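Local coordinates for probable zinc protease (Pseudomonas aeruginosa, PDB 4NNZ), which probably cleaves peptide bonds as one subunit of a heterodimeric zinc metallopeptidase of the M16 family, at residues S39-P44 and E182-P187; A52-M57 and A82-D87; F145-A150 and L236-R241; P254-S259 and R263-L268; A347-V352 and V397-I402. One frame throughout, in Å; residues are numbered along the deposited sequence.

Contact 1 of 5, residues S39-P44 and E182-P187; sequences SSYETP and ESWYAP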
# COMPACT_ATOMS: atom_id res chain seq x y z
N SER A 39 12.11 2.67 0.64
CA SER A 39 10.87 2.40 -0.01
C SER A 39 9.64 2.44 0.87
O SER A 39 8.59 2.63 0.38
CB SER A 39 10.93 1.14 -0.85
OG SER A 39 11.37 0.06 -0.11
N SER A 40 9.77 2.25 2.16
CA SER A 40 8.64 2.31 3.04
C SER A 40 8.14 3.73 3.26
O SER A 40 7.09 3.94 3.75
CB SER A 40 8.87 1.57 4.34
OG SER A 40 9.98 2.03 5.05
N TYR A 41 8.92 4.70 2.85
CA TYR A 41 8.51 6.07 2.90
C TYR A 41 7.75 6.49 1.67
O TYR A 41 7.20 7.55 1.62
CB TYR A 41 9.74 6.94 3.04
CG TYR A 41 10.54 6.79 4.30
CD1 TYR A 41 11.32 5.70 4.52
CD2 TYR A 41 10.55 7.78 5.23
CE1 TYR A 41 12.07 5.59 5.65
CE2 TYR A 41 11.29 7.67 6.36
CZ TYR A 41 12.04 6.58 6.57
OH TYR A 41 12.76 6.52 7.69
N GLU A 42 7.78 5.66 0.66
CA GLU A 42 7.26 6.00 -0.65
C GLU A 42 5.76 5.91 -0.76
O GLU A 42 5.12 5.30 0.02
CB GLU A 42 7.94 5.17 -1.71
CG GLU A 42 9.36 5.62 -1.99
CD GLU A 42 10.22 4.61 -2.74
OE1 GLU A 42 9.72 3.77 -3.47
OE2 GLU A 42 11.43 4.69 -2.59
N THR A 43 5.23 6.53 -1.78
CA THR A 43 3.83 6.80 -1.92
C THR A 43 3.38 6.21 -3.20
O THR A 43 4.07 6.32 -4.16
CB THR A 43 3.59 8.30 -2.06
OG1 THR A 43 4.11 8.97 -0.93
CG2 THR A 43 2.15 8.57 -2.16
N PRO A 44 2.19 5.66 -3.26
CA PRO A 44 1.78 4.95 -4.47
C PRO A 44 1.73 5.84 -5.68
O PRO A 44 1.33 6.97 -5.63
CB PRO A 44 0.40 4.46 -4.11
CG PRO A 44 0.43 4.32 -2.66
CD PRO A 44 1.23 5.47 -2.18
N GLU A 182 15.67 16.62 -2.24
CA GLU A 182 15.55 17.76 -1.39
C GLU A 182 14.96 17.43 -0.07
O GLU A 182 15.34 17.98 0.92
CB GLU A 182 14.62 18.77 -2.02
CG GLU A 182 15.29 19.76 -2.91
CD GLU A 182 14.32 20.45 -3.83
OE1 GLU A 182 13.18 20.01 -3.94
OE2 GLU A 182 14.71 21.44 -4.45
N SER A 183 13.93 16.61 -0.10
CA SER A 183 13.22 16.27 1.10
C SER A 183 13.99 15.46 2.08
O SER A 183 13.87 15.67 3.24
CB SER A 183 11.93 15.59 0.75
OG SER A 183 11.41 16.16 -0.40
N TRP A 184 14.71 14.47 1.61
CA TRP A 184 15.23 13.44 2.48
C TRP A 184 16.71 13.33 2.62
O TRP A 184 17.17 12.77 3.58
CB TRP A 184 14.70 12.10 2.04
CG TRP A 184 13.27 11.97 2.07
CD1 TRP A 184 12.46 11.87 1.03
CD2 TRP A 184 12.45 11.84 3.22
NE1 TRP A 184 11.19 11.72 1.43
CE2 TRP A 184 11.16 11.69 2.78
CE3 TRP A 184 12.69 11.85 4.58
CZ2 TRP A 184 10.13 11.55 3.63
CZ3 TRP A 184 11.66 11.72 5.41
CH2 TRP A 184 10.40 11.58 4.94
N TYR A 185 17.45 13.80 1.66
CA TYR A 185 18.88 13.71 1.74
C TYR A 185 19.40 14.89 2.49
O TYR A 185 19.88 15.82 1.92
CB TYR A 185 19.47 13.64 0.35
CG TYR A 185 19.64 12.25 -0.15
CD1 TYR A 185 18.56 11.41 -0.28
CD2 TYR A 185 20.86 11.79 -0.51
CE1 TYR A 185 18.72 10.13 -0.74
CE2 TYR A 185 21.01 10.52 -0.97
CZ TYR A 185 19.94 9.70 -1.08
OH TYR A 185 20.12 8.45 -1.53
N ALA A 186 19.26 14.85 3.78
CA ALA A 186 19.63 15.96 4.57
C ALA A 186 20.43 15.49 5.76
O ALA A 186 20.27 14.39 6.21
CB ALA A 186 18.40 16.69 5.02
N PRO A 187 21.24 16.38 6.32
CA PRO A 187 22.18 16.05 7.38
C PRO A 187 21.49 15.53 8.58
O PRO A 187 21.99 14.66 9.23
CB PRO A 187 22.81 17.38 7.68
CG PRO A 187 22.55 18.24 6.49
CD PRO A 187 21.75 17.47 5.51
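Tyr-41 and Trp-184 meet in a T-shaped aromatic pair, with the edge of the phenol ring directed at one face of the indole. The centroids of the Tyr-41 ring and the six-membered ring of Trp-184 lie 5.2 Å apart, and the planes are inclined at 70°, somewhat short of perpendicular. The closest atoms are Tyr-41 CD2 and Trp-184 CH2, at 3.8 Å; the same CD2 is 4.1 Å from Trp-184 CZ3, so it sits over the outer end of the benzo ring rather than over the pyrrole ring. In both residues CG stands anti to the carbonyl carbon (chi1 -65° in Tyr-41), which sends each ring into the gap between the backbones, where Tyr-41 CA and Trp-184 CA are 10.0 Å apart. The pair bridges two parts of the N-terminal alpha/beta half of the M16 fold: the loop after strand 28-35 and the C-terminal end of helix 174-184, just before an inverse gamma turn centred on Tyr-185 leads into strand 190-196. Polar bonds fix the loop instead. Glu-42 N donates to Ser-39 O at 3.1 Å, while the Glu-42 carboxylate takes up the backbone N-H groups of Gly-48 and Ser-50. A cation-pi contact adds Arg-306 to the Tyr-41 ring, and Thr-43 packs on Tyr-41 of the second subunit.

Contact 2 of 5, residues A52-M57 and A82-D87; sequences ALEHMM and AFTTDD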
# COMPACT_ATOMS: atom_id res chain seq x y z
N ALA A 52 15.95 4.70 -7.28
CA ALA A 52 16.37 5.41 -8.44
C ALA A 52 17.31 6.54 -8.15
O ALA A 52 18.26 6.78 -8.86
CB ALA A 52 15.17 5.93 -9.19
N LEU A 53 17.02 7.28 -7.11
CA LEU A 53 17.79 8.42 -6.78
C LEU A 53 19.18 7.97 -6.45
O LEU A 53 20.12 8.62 -6.78
CB LEU A 53 17.17 9.17 -5.62
CG LEU A 53 17.81 10.45 -5.13
CD1 LEU A 53 17.98 11.48 -6.22
CD2 LEU A 53 17.05 11.04 -3.98
N GLU A 54 19.28 6.84 -5.79
CA GLU A 54 20.55 6.28 -5.43
C GLU A 54 21.29 5.85 -6.66
O GLU A 54 22.42 6.18 -6.85
CB GLU A 54 20.34 5.10 -4.51
CG GLU A 54 21.56 4.24 -4.32
CD GLU A 54 21.49 2.95 -5.06
OE1 GLU A 54 20.65 2.13 -4.75
OE2 GLU A 54 22.29 2.76 -5.96
N HIS A 55 20.63 5.10 -7.50
CA HIS A 55 21.20 4.66 -8.73
C HIS A 55 21.79 5.82 -9.51
O HIS A 55 22.79 5.70 -10.16
CB HIS A 55 20.13 3.95 -9.53
CG HIS A 55 20.62 3.38 -10.81
ND1 HIS A 55 20.98 2.07 -10.94
CD2 HIS A 55 20.82 3.95 -12.01
CE1 HIS A 55 21.38 1.85 -12.18
NE2 HIS A 55 21.30 2.98 -12.85
N MET A 56 21.16 6.97 -9.42
CA MET A 56 21.56 8.10 -10.21
C MET A 56 22.81 8.80 -9.73
O MET A 56 23.55 9.35 -10.51
CB MET A 56 20.41 9.09 -10.27
CG MET A 56 20.08 9.52 -11.66
SD MET A 56 18.67 8.65 -12.25
CE MET A 56 18.06 9.84 -13.39
N MET A 57 23.05 8.80 -8.44
CA MET A 57 24.27 9.33 -7.92
C MET A 57 25.29 8.24 -7.94
O MET A 57 25.74 7.77 -6.93
CB MET A 57 24.06 9.86 -6.53
CG MET A 57 22.92 10.83 -6.47
SD MET A 57 22.36 11.08 -4.81
CE MET A 57 22.84 12.78 -4.64
N ALA A 82 26.66 1.34 -3.03
CA ALA A 82 25.46 1.93 -2.49
C ALA A 82 24.38 0.89 -2.43
O ALA A 82 24.39 -0.04 -3.17
CB ALA A 82 25.03 3.07 -3.35
N PHE A 83 23.42 1.07 -1.54
CA PHE A 83 22.36 0.13 -1.38
C PHE A 83 21.13 0.83 -0.91
O PHE A 83 21.19 1.75 -0.13
CB PHE A 83 22.76 -0.91 -0.37
CG PHE A 83 21.88 -2.11 -0.37
CD1 PHE A 83 21.32 -2.59 -1.53
CD2 PHE A 83 21.62 -2.77 0.80
CE1 PHE A 83 20.52 -3.70 -1.53
CE2 PHE A 83 20.82 -3.89 0.81
CZ PHE A 83 20.26 -4.35 -0.35
N THR A 84 19.99 0.38 -1.39
CA THR A 84 18.72 0.91 -0.97
C THR A 84 17.85 -0.23 -0.52
O THR A 84 17.73 -1.19 -1.18
CB THR A 84 18.07 1.69 -2.10
OG1 THR A 84 18.90 2.78 -2.45
CG2 THR A 84 16.77 2.22 -1.69
N THR A 85 17.24 -0.08 0.62
CA THR A 85 16.35 -1.08 1.14
C THR A 85 15.07 -0.40 1.49
O THR A 85 14.85 0.70 1.11
CB THR A 85 16.91 -1.76 2.37
OG1 THR A 85 16.85 -0.87 3.47
CG2 THR A 85 18.30 -2.09 2.18
N ASP A 86 14.23 -1.08 2.22
CA ASP A 86 12.98 -0.50 2.64
C ASP A 86 13.17 0.66 3.55
O ASP A 86 12.56 1.68 3.40
CB ASP A 86 12.15 -1.56 3.33
CG ASP A 86 11.82 -2.71 2.43
OD1 ASP A 86 12.14 -2.65 1.24
OD2 ASP A 86 11.23 -3.68 2.87
N ASP A 87 14.02 0.50 4.53
CA ASP A 87 14.25 1.52 5.50
C ASP A 87 15.45 2.42 5.34
O ASP A 87 15.53 3.40 6.02
CB ASP A 87 14.26 0.93 6.89
CG ASP A 87 12.90 0.50 7.32
OD1 ASP A 87 11.95 1.07 6.83
OD2 ASP A 87 12.78 -0.40 8.13
O HOH W 1 20.33 -1.17 -4.15
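Glu-54 reaches from helix 49-56 to Thr-84 on strand 80-84, and its carboxylate oxygen OE1 accepts a hydrogen bond from Thr-84 OG1 at 3.0 Å. OE1 uses its anti lone pair, turned away from OE2. Two torsions shape this reach: CG lies anti to the backbone N (chi1 167°), then the chain bends at chi2 (-105°) and lays the carboxylate along the strand. The bend also sets both the stem and the carboxylate of Glu-54 against the methyl of Ala-82, with Glu-54 CG and Glu-54 OE2 each 3.8 Å from Ala-82 CB. Thr-84 holds OG1 beside its own backbone N (chi1 -62°), close enough to the helix for OG1 to lie 3.4 Å from Glu-54 CB. A water accepts from Thr-84 N at 3.2 Å and donates a weak bond to Glu-54 OE1. Segments 52-56 and 82-84 run almost antiparallel, their axes 8.5 Å apart, and Tyr-91 on the adjacent strand 89-96 packs on both Glu-54 and Ala-82. Leu-53 packs instead on helix 174-184, and Met-56 lies between that helix and helix 118-137. Segment 52-57 carries the Glu-His end of the HxxEH sequence, the inverted zinc-binding signature of M16 peptidases; a helix bearing it beside the outermost strand of the sheet is consistent with the active-site cleft of that family.

Contact 3 of 5, residues F145-A150 and L236-R241; sequences FERFKA and LKLYVR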
# COMPACT_ATOMS: atom_id res chain seq x y z
N PHE A 145 7.91 -13.47 -4.72
CA PHE A 145 8.16 -12.82 -3.47
C PHE A 145 7.59 -11.42 -3.38
O PHE A 145 7.20 -10.99 -2.35
CB PHE A 145 9.62 -12.84 -3.13
CG PHE A 145 9.90 -12.67 -1.67
CD1 PHE A 145 9.81 -13.72 -0.82
CD2 PHE A 145 10.25 -11.45 -1.17
CE1 PHE A 145 10.04 -13.57 0.51
CE2 PHE A 145 10.50 -11.29 0.16
CZ PHE A 145 10.40 -12.36 0.99
N GLU A 146 7.60 -10.71 -4.48
CA GLU A 146 7.09 -9.37 -4.54
C GLU A 146 5.62 -9.37 -4.25
O GLU A 146 5.16 -8.57 -3.50
CB GLU A 146 7.34 -8.81 -5.91
CG GLU A 146 7.30 -7.32 -5.99
CD GLU A 146 7.45 -6.86 -7.40
OE1 GLU A 146 6.77 -7.40 -8.25
OE2 GLU A 146 8.24 -5.97 -7.66
N ARG A 147 4.91 -10.29 -4.85
CA ARG A 147 3.53 -10.51 -4.55
C ARG A 147 3.27 -10.93 -3.14
O ARG A 147 2.31 -10.53 -2.56
CB ARG A 147 2.98 -11.59 -5.45
CG ARG A 147 3.24 -11.48 -6.92
CD ARG A 147 2.56 -10.30 -7.50
NE ARG A 147 3.01 -9.99 -8.83
CZ ARG A 147 2.45 -10.47 -9.91
NH1 ARG A 147 1.45 -11.29 -9.83
NH2 ARG A 147 2.91 -10.12 -11.07
N PHE A 148 4.09 -11.80 -2.60
CA PHE A 148 3.89 -12.35 -1.29
C PHE A 148 4.00 -11.25 -0.28
O PHE A 148 3.21 -11.15 0.60
CB PHE A 148 4.91 -13.46 -1.03
CG PHE A 148 5.12 -13.78 0.40
CD1 PHE A 148 4.21 -14.53 1.09
CD2 PHE A 148 6.24 -13.36 1.05
CE1 PHE A 148 4.41 -14.83 2.40
CE2 PHE A 148 6.44 -13.65 2.36
CZ PHE A 148 5.53 -14.40 3.03
N LYS A 149 4.99 -10.43 -0.48
CA LYS A 149 5.24 -9.29 0.35
C LYS A 149 4.14 -8.26 0.32
O LYS A 149 3.80 -7.74 1.33
CB LYS A 149 6.58 -8.66 0.00
CG LYS A 149 7.15 -7.82 1.12
CD LYS A 149 8.64 -7.69 1.05
CE LYS A 149 9.13 -6.43 1.74
NZ LYS A 149 9.39 -5.36 0.77
N ALA A 150 3.56 -7.98 -0.83
CA ALA A 150 2.43 -7.10 -0.89
C ALA A 150 1.20 -7.60 -0.12
O ALA A 150 0.57 -6.86 0.57
CB ALA A 150 2.09 -6.82 -2.32
N LEU A 236 -2.06 -17.32 -1.25
CA LEU A 236 -1.77 -16.94 -2.63
C LEU A 236 -1.40 -18.11 -3.48
O LEU A 236 -0.78 -19.00 -3.03
CB LEU A 236 -0.61 -15.98 -2.72
CG LEU A 236 -0.93 -14.53 -2.67
CD1 LEU A 236 -1.34 -14.24 -1.26
CD2 LEU A 236 0.30 -13.76 -3.03
N LYS A 237 -1.83 -18.10 -4.72
CA LYS A 237 -1.41 -19.08 -5.68
C LYS A 237 -0.85 -18.39 -6.88
O LYS A 237 -1.52 -17.63 -7.49
CB LYS A 237 -2.58 -19.92 -6.10
CG LYS A 237 -2.18 -21.30 -6.51
CD LYS A 237 -3.35 -22.11 -6.98
CE LYS A 237 -3.96 -22.83 -5.81
NZ LYS A 237 -4.45 -24.18 -6.16
N LEU A 238 0.40 -18.64 -7.20
CA LEU A 238 1.04 -18.03 -8.33
C LEU A 238 1.66 -19.02 -9.25
O LEU A 238 2.37 -19.87 -8.82
CB LEU A 238 2.12 -17.11 -7.86
CG LEU A 238 1.71 -15.93 -7.04
CD1 LEU A 238 2.82 -15.58 -6.09
CD2 LEU A 238 1.43 -14.80 -8.00
N TYR A 239 1.43 -18.86 -10.52
CA TYR A 239 2.03 -19.70 -11.51
C TYR A 239 3.13 -18.95 -12.20
O TYR A 239 2.94 -17.89 -12.72
CB TYR A 239 0.99 -20.11 -12.51
CG TYR A 239 -0.04 -21.02 -11.94
CD1 TYR A 239 0.17 -22.36 -11.87
CD2 TYR A 239 -1.22 -20.53 -11.47
CE1 TYR A 239 -0.76 -23.19 -11.36
CE2 TYR A 239 -2.16 -21.35 -10.96
CZ TYR A 239 -1.92 -22.69 -10.90
OH TYR A 239 -2.84 -23.52 -10.38
N VAL A 240 4.31 -19.52 -12.17
CA VAL A 240 5.48 -18.84 -12.65
C VAL A 240 6.34 -19.79 -13.41
O VAL A 240 6.13 -20.97 -13.41
CB VAL A 240 6.30 -18.28 -11.52
CG1 VAL A 240 5.66 -17.04 -11.02
CG2 VAL A 240 6.42 -19.29 -10.43
N ARG A 241 7.32 -19.24 -14.08
CA ARG A 241 8.18 -20.01 -14.89
C ARG A 241 9.25 -20.61 -14.03
O ARG A 241 10.34 -20.17 -14.00
CB ARG A 241 8.78 -19.11 -15.94
CG ARG A 241 8.22 -19.37 -17.30
CD ARG A 241 7.41 -18.24 -17.88
NE ARG A 241 7.34 -18.42 -19.33
CZ ARG A 241 6.23 -18.61 -20.04
NH1 ARG A 241 5.04 -18.64 -19.45
NH2 ARG A 241 6.31 -18.77 -21.35
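Arg-147 NH1 takes part in two hydrogen bonds to the second subunit, to the carbonyl oxygen of its Pro-231 and, weakly, to that of its Glu-230; the same NH1 also lies 4.0 Å from Leu-238 CD2. Within the chain the arginine contributes mainly its aliphatic stem. CG stands beside the backbone N (chi1 -49°) and the chain bends at chi2 (-66°), so the stem crosses the end of Leu-238 at an angle: Arg-147 CG lies 3.9 Å from Leu-238 CD2, and Arg-147 CB lies 4.0 Å from Leu-238 CD1. Both leucine methyls are used, one for each of the first two methylenes. Leu-236, two residues back on the same face of the strand, meets the helix backbone. Its CD2 comes 3.8 Å from Arg-147 O and 4.2 Å from Phe-148 CA. No hydrogen bond joins the two segments, and the contact is apolar packing with a charged end carried beyond it to the partner chain. Helix 145-150 and strand 236-240 run nearly antiparallel at 164°, with axes 9.9 Å apart. Leu-238 also covers Ala-144, and Phe-148 reaches past to Thr-416 on strand 415-422. That strand pairs in parallel with 233-240, and the sheet runs on into an antiparallel strand of the second subunit, so helix 140-152 lies against the sheet close to the interface with the second copy of this protein.

Contact 4 of 5, residues P254-S259 and R263-L268; sequences PSLGSS and REVNAL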
# COMPACT_ATOMS: atom_id res chain seq x y z
N PRO A 254 6.30 -8.50 15.41
CA PRO A 254 7.06 -7.33 15.78
C PRO A 254 8.55 -7.40 15.49
O PRO A 254 9.10 -8.42 15.23
CB PRO A 254 6.84 -7.24 17.27
CG PRO A 254 6.54 -8.61 17.67
CD PRO A 254 5.74 -9.17 16.57
N SER A 255 9.19 -6.27 15.59
CA SER A 255 10.62 -6.18 15.52
C SER A 255 11.03 -5.24 16.62
O SER A 255 10.19 -4.69 17.27
CB SER A 255 11.10 -5.74 14.16
OG SER A 255 11.20 -4.37 14.07
N LEU A 256 12.31 -5.07 16.83
CA LEU A 256 12.82 -4.20 17.85
C LEU A 256 12.45 -2.75 17.59
O LEU A 256 12.38 -1.96 18.47
CB LEU A 256 14.31 -4.38 18.02
CG LEU A 256 14.67 -5.75 18.57
CD1 LEU A 256 16.15 -6.02 18.46
CD2 LEU A 256 14.22 -5.89 20.00
N GLY A 257 12.18 -2.43 16.35
CA GLY A 257 11.69 -1.13 16.00
C GLY A 257 10.35 -0.83 16.59
O GLY A 257 10.03 0.29 16.85
N SER A 258 9.54 -1.86 16.74
CA SER A 258 8.16 -1.72 17.11
C SER A 258 7.70 -2.41 18.37
O SER A 258 6.52 -2.46 18.60
CB SER A 258 7.32 -2.22 15.98
OG SER A 258 7.39 -3.60 15.88
N SER A 259 8.59 -2.98 19.15
CA SER A 259 8.15 -3.83 20.22
C SER A 259 8.36 -3.30 21.61
O SER A 259 9.43 -2.89 21.97
CB SER A 259 8.78 -5.20 20.13
OG SER A 259 8.41 -5.97 21.24
N ARG A 263 11.86 -9.09 24.63
CA ARG A 263 12.11 -10.48 24.88
C ARG A 263 11.45 -11.35 23.85
O ARG A 263 12.02 -12.32 23.44
CB ARG A 263 11.65 -10.88 26.28
CG ARG A 263 11.92 -12.33 26.63
CD ARG A 263 13.30 -12.55 27.22
NE ARG A 263 13.57 -11.68 28.36
CZ ARG A 263 13.38 -12.03 29.62
NH1 ARG A 263 12.91 -13.21 29.90
NH2 ARG A 263 13.65 -11.19 30.59
N GLU A 264 10.24 -11.02 23.47
CA GLU A 264 9.53 -11.82 22.51
C GLU A 264 10.22 -11.81 21.15
O GLU A 264 10.23 -12.80 20.47
CB GLU A 264 8.06 -11.42 22.44
CG GLU A 264 7.74 -10.38 21.40
CD GLU A 264 6.51 -9.59 21.71
OE1 GLU A 264 5.54 -10.16 22.21
OE2 GLU A 264 6.51 -8.38 21.46
N VAL A 265 10.79 -10.68 20.77
CA VAL A 265 11.51 -10.61 19.53
C VAL A 265 12.70 -11.52 19.57
O VAL A 265 12.95 -12.23 18.64
CB VAL A 265 12.02 -9.19 19.28
CG1 VAL A 265 12.89 -9.13 18.05
CG2 VAL A 265 10.87 -8.24 19.11
N ASN A 266 13.45 -11.46 20.63
CA ASN A 266 14.62 -12.25 20.74
C ASN A 266 14.28 -13.71 20.77
O ASN A 266 15.04 -14.54 20.33
CB ASN A 266 15.47 -11.80 21.90
CG ASN A 266 16.09 -10.46 21.65
OD1 ASN A 266 16.20 -10.03 20.54
ND2 ASN A 266 16.47 -9.81 22.69
N ALA A 267 13.12 -14.01 21.32
CA ALA A 267 12.57 -15.33 21.30
C ALA A 267 12.25 -15.78 19.89
O ALA A 267 12.42 -16.91 19.56
CB ALA A 267 11.35 -15.39 22.16
N LEU A 268 11.77 -14.88 19.07
CA LEU A 268 11.57 -15.17 17.68
C LEU A 268 12.84 -15.46 16.89
O LEU A 268 12.85 -16.29 16.03
CB LEU A 268 10.73 -14.09 17.03
CG LEU A 268 9.28 -14.15 17.41
CD1 LEU A 268 8.56 -12.94 16.91
CD2 LEU A 268 8.64 -15.40 16.87
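Val-265, in the first turn of helix 262-276, lodges against the loop that leads from strand 246-253 into that helix, a loop shaped by an ST turn at Ser-255. Its two methyls part company. CG1, anti to the backbone N (chi1 174°), meets the side chain of Leu-256, with 3.9 Å between Val-265 CG1 and Leu-256 CG, the two side chains lying aslant to each other. CG2 points into the bend of the loop, 3.8 Å from Ser-259 CB and 3.9 Å from Ser-255 C. The loop keeps its curvature through its own bonds: Gly-257 N donates to Ser-255 OG at 3.1 Å, Ser-258 N returns to Ser-255 O, and Ser-258 OG accepts a nearly straight bond (176°) from Ser-255 N, 3.2 Å away. Ser-255 OG is also bonded to Gly-307 O, tying this segment to the loop before strand 309-317. Ser-259 bonds through OG to Asn-261 O; the same OG lies 3.1 Å from Glu-264 OE2, where the hydroxyl proton may be shared between the two acceptors. Glu-264 is extended beyond CG, which brings its carboxylate end to the serine hydroxyl, and its other oxygen has a weak bond to Tyr-409 on helix 399-409. Across this outstretched chain, at about a right angle, stands the ring of Pro-254, whose CG lies 3.8 Å from Glu-264 OE2.

Contact 5 of 5, residues A347-V352 and V397-I402; sequences AEIERV and VTPDDI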
# COMPACT_ATOMS: atom_id res chain seq x y z
N ALA A 347 19.03 -27.54 26.65
CA ALA A 347 20.06 -28.24 25.96
C ALA A 347 19.95 -27.92 24.51
O ALA A 347 20.94 -27.70 23.87
CB ALA A 347 19.94 -29.72 26.18
N GLU A 348 18.75 -27.95 23.96
CA GLU A 348 18.57 -27.52 22.59
C GLU A 348 18.81 -26.05 22.37
O GLU A 348 19.41 -25.68 21.40
CB GLU A 348 17.18 -27.88 22.08
CG GLU A 348 17.04 -27.83 20.57
CD GLU A 348 15.67 -28.27 20.09
OE1 GLU A 348 14.70 -27.94 20.76
OE2 GLU A 348 15.56 -28.95 19.06
N ILE A 349 18.30 -25.21 23.24
CA ILE A 349 18.41 -23.78 23.05
C ILE A 349 19.83 -23.30 23.09
O ILE A 349 20.19 -22.42 22.36
CB ILE A 349 17.63 -23.01 24.11
CG1 ILE A 349 16.16 -23.32 23.97
CG2 ILE A 349 17.80 -21.51 23.96
CD1 ILE A 349 15.29 -22.51 24.89
N GLU A 350 20.59 -23.82 24.03
CA GLU A 350 21.94 -23.38 24.17
C GLU A 350 22.79 -23.71 22.99
O GLU A 350 23.59 -22.91 22.59
CB GLU A 350 22.55 -23.93 25.43
CG GLU A 350 22.57 -22.92 26.53
CD GLU A 350 23.55 -21.80 26.28
OE1 GLU A 350 24.66 -22.10 25.82
OE2 GLU A 350 23.21 -20.65 26.56
N ARG A 351 22.63 -24.90 22.44
CA ARG A 351 23.43 -25.28 21.30
C ARG A 351 23.10 -24.34 20.20
O ARG A 351 23.96 -23.91 19.47
CB ARG A 351 23.07 -26.70 20.87
CG ARG A 351 23.47 -27.07 19.46
CD ARG A 351 22.81 -28.36 19.03
NE ARG A 351 21.47 -28.13 18.52
CZ ARG A 351 21.12 -28.22 17.24
NH1 ARG A 351 21.75 -27.53 16.32
NH2 ARG A 351 20.12 -29.01 16.90
N VAL A 352 21.83 -24.09 20.04
CA VAL A 352 21.34 -23.18 19.04
C VAL A 352 21.71 -21.73 19.29
O VAL A 352 22.00 -21.02 18.38
CB VAL A 352 19.85 -23.42 18.80
CG1 VAL A 352 19.15 -22.25 18.16
CG2 VAL A 352 19.68 -24.66 17.97
N VAL A 397 16.66 -15.16 26.88
CA VAL A 397 15.57 -15.95 26.40
C VAL A 397 15.53 -17.27 27.10
O VAL A 397 16.51 -17.94 27.20
CB VAL A 397 15.69 -16.16 24.90
CG1 VAL A 397 14.56 -17.00 24.39
CG2 VAL A 397 15.70 -14.83 24.20
N THR A 398 14.36 -17.64 27.56
CA THR A 398 14.17 -18.87 28.31
C THR A 398 13.20 -19.72 27.58
O THR A 398 12.44 -19.23 26.79
CB THR A 398 13.63 -18.62 29.72
OG1 THR A 398 12.26 -18.26 29.65
CG2 THR A 398 14.36 -17.51 30.37
N PRO A 399 13.17 -21.00 27.87
CA PRO A 399 12.38 -21.91 27.07
C PRO A 399 10.94 -21.51 27.09
O PRO A 399 10.21 -21.80 26.19
CB PRO A 399 12.57 -23.21 27.79
CG PRO A 399 13.97 -23.14 28.18
CD PRO A 399 14.15 -21.74 28.65
N ASP A 400 10.54 -20.89 28.18
CA ASP A 400 9.22 -20.37 28.34
C ASP A 400 8.91 -19.21 27.41
O ASP A 400 7.84 -19.12 26.89
CB ASP A 400 9.00 -20.03 29.80
CG ASP A 400 9.35 -21.19 30.69
OD1 ASP A 400 9.04 -22.33 30.30
OD2 ASP A 400 9.95 -20.98 31.76
N ASP A 401 9.87 -18.34 27.19
CA ASP A 401 9.70 -17.22 26.31
C ASP A 401 9.43 -17.72 24.92
O ASP A 401 8.64 -17.16 24.19
CB ASP A 401 10.99 -16.43 26.26
CG ASP A 401 11.15 -15.54 27.41
OD1 ASP A 401 10.15 -15.13 27.97
OD2 ASP A 401 12.28 -15.24 27.76
N ILE A 402 10.16 -18.74 24.56
CA ILE A 402 10.05 -19.29 23.25
C ILE A 402 8.68 -19.85 23.06
O ILE A 402 8.05 -19.58 22.07
CB ILE A 402 11.11 -20.36 23.04
CG1 ILE A 402 12.45 -19.70 22.84
CG2 ILE A 402 10.84 -21.26 21.86
CD1 ILE A 402 13.55 -20.67 22.57
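Ile-349 pushes its CD1 methyl into the notch between Pro-399 and Ile-402 at the start of helix 399-409. The two isoleucines approach tip to tip, and Ile-349 CD1 lies only 3.4 Å from Ile-402 CD1, a tight methyl contact. Against the proline the same methyl sits over the ring carbons, nearest to Pro-399 CG at 3.6 Å. In Ile-349 the long branch CG1 stands anti to the carbonyl carbon (chi1 -64°) and then continues extended to CD1, which gives the side chain the length to cross from helix 346-364. Pro-344 packs on both isoleucines, and Ile-271 of helix 262-276 lies against Ile-402. The receiving end is held by reciprocal bonds. Thr-398 N donates to Asp-401 OD2 at 3.2 Å, meeting the oxygen on its anti side and 35° out of the carboxylate plane; Asp-401 N returns a weak bond to Thr-398 OG1, 3.4 Å away. Asp-401 OD2 also forms a salt bridge with Arg-263. Ile-349 therefore packs on the first turn of a helix that opens with Thr-398 at the N-cap, the threonine and Asp-401 together forming a classic capping box.

Contact 1 opens first, at 39-44, and closes a long loop at 182-187 within the N-terminal half; contact 2 is nested inside it, joining helix 49-56 to the edge strand 80-84. Contact 3 begins at 145-150, before contact 1 has closed, and ends at 236-241, so the two cross and helix 140-152 is brought against the sheet of the C-terminal half. Both touch the second subunit. A long, weak ion pair from Asp-86 to Lys-149 joins contacts 2 and 3. Contact 4 then closes a short loop at 254-268, and contact 5 follows in series, linking helices 346-364 and 399-409; the salt bridge between Arg-263 and Asp-401 connects these last two.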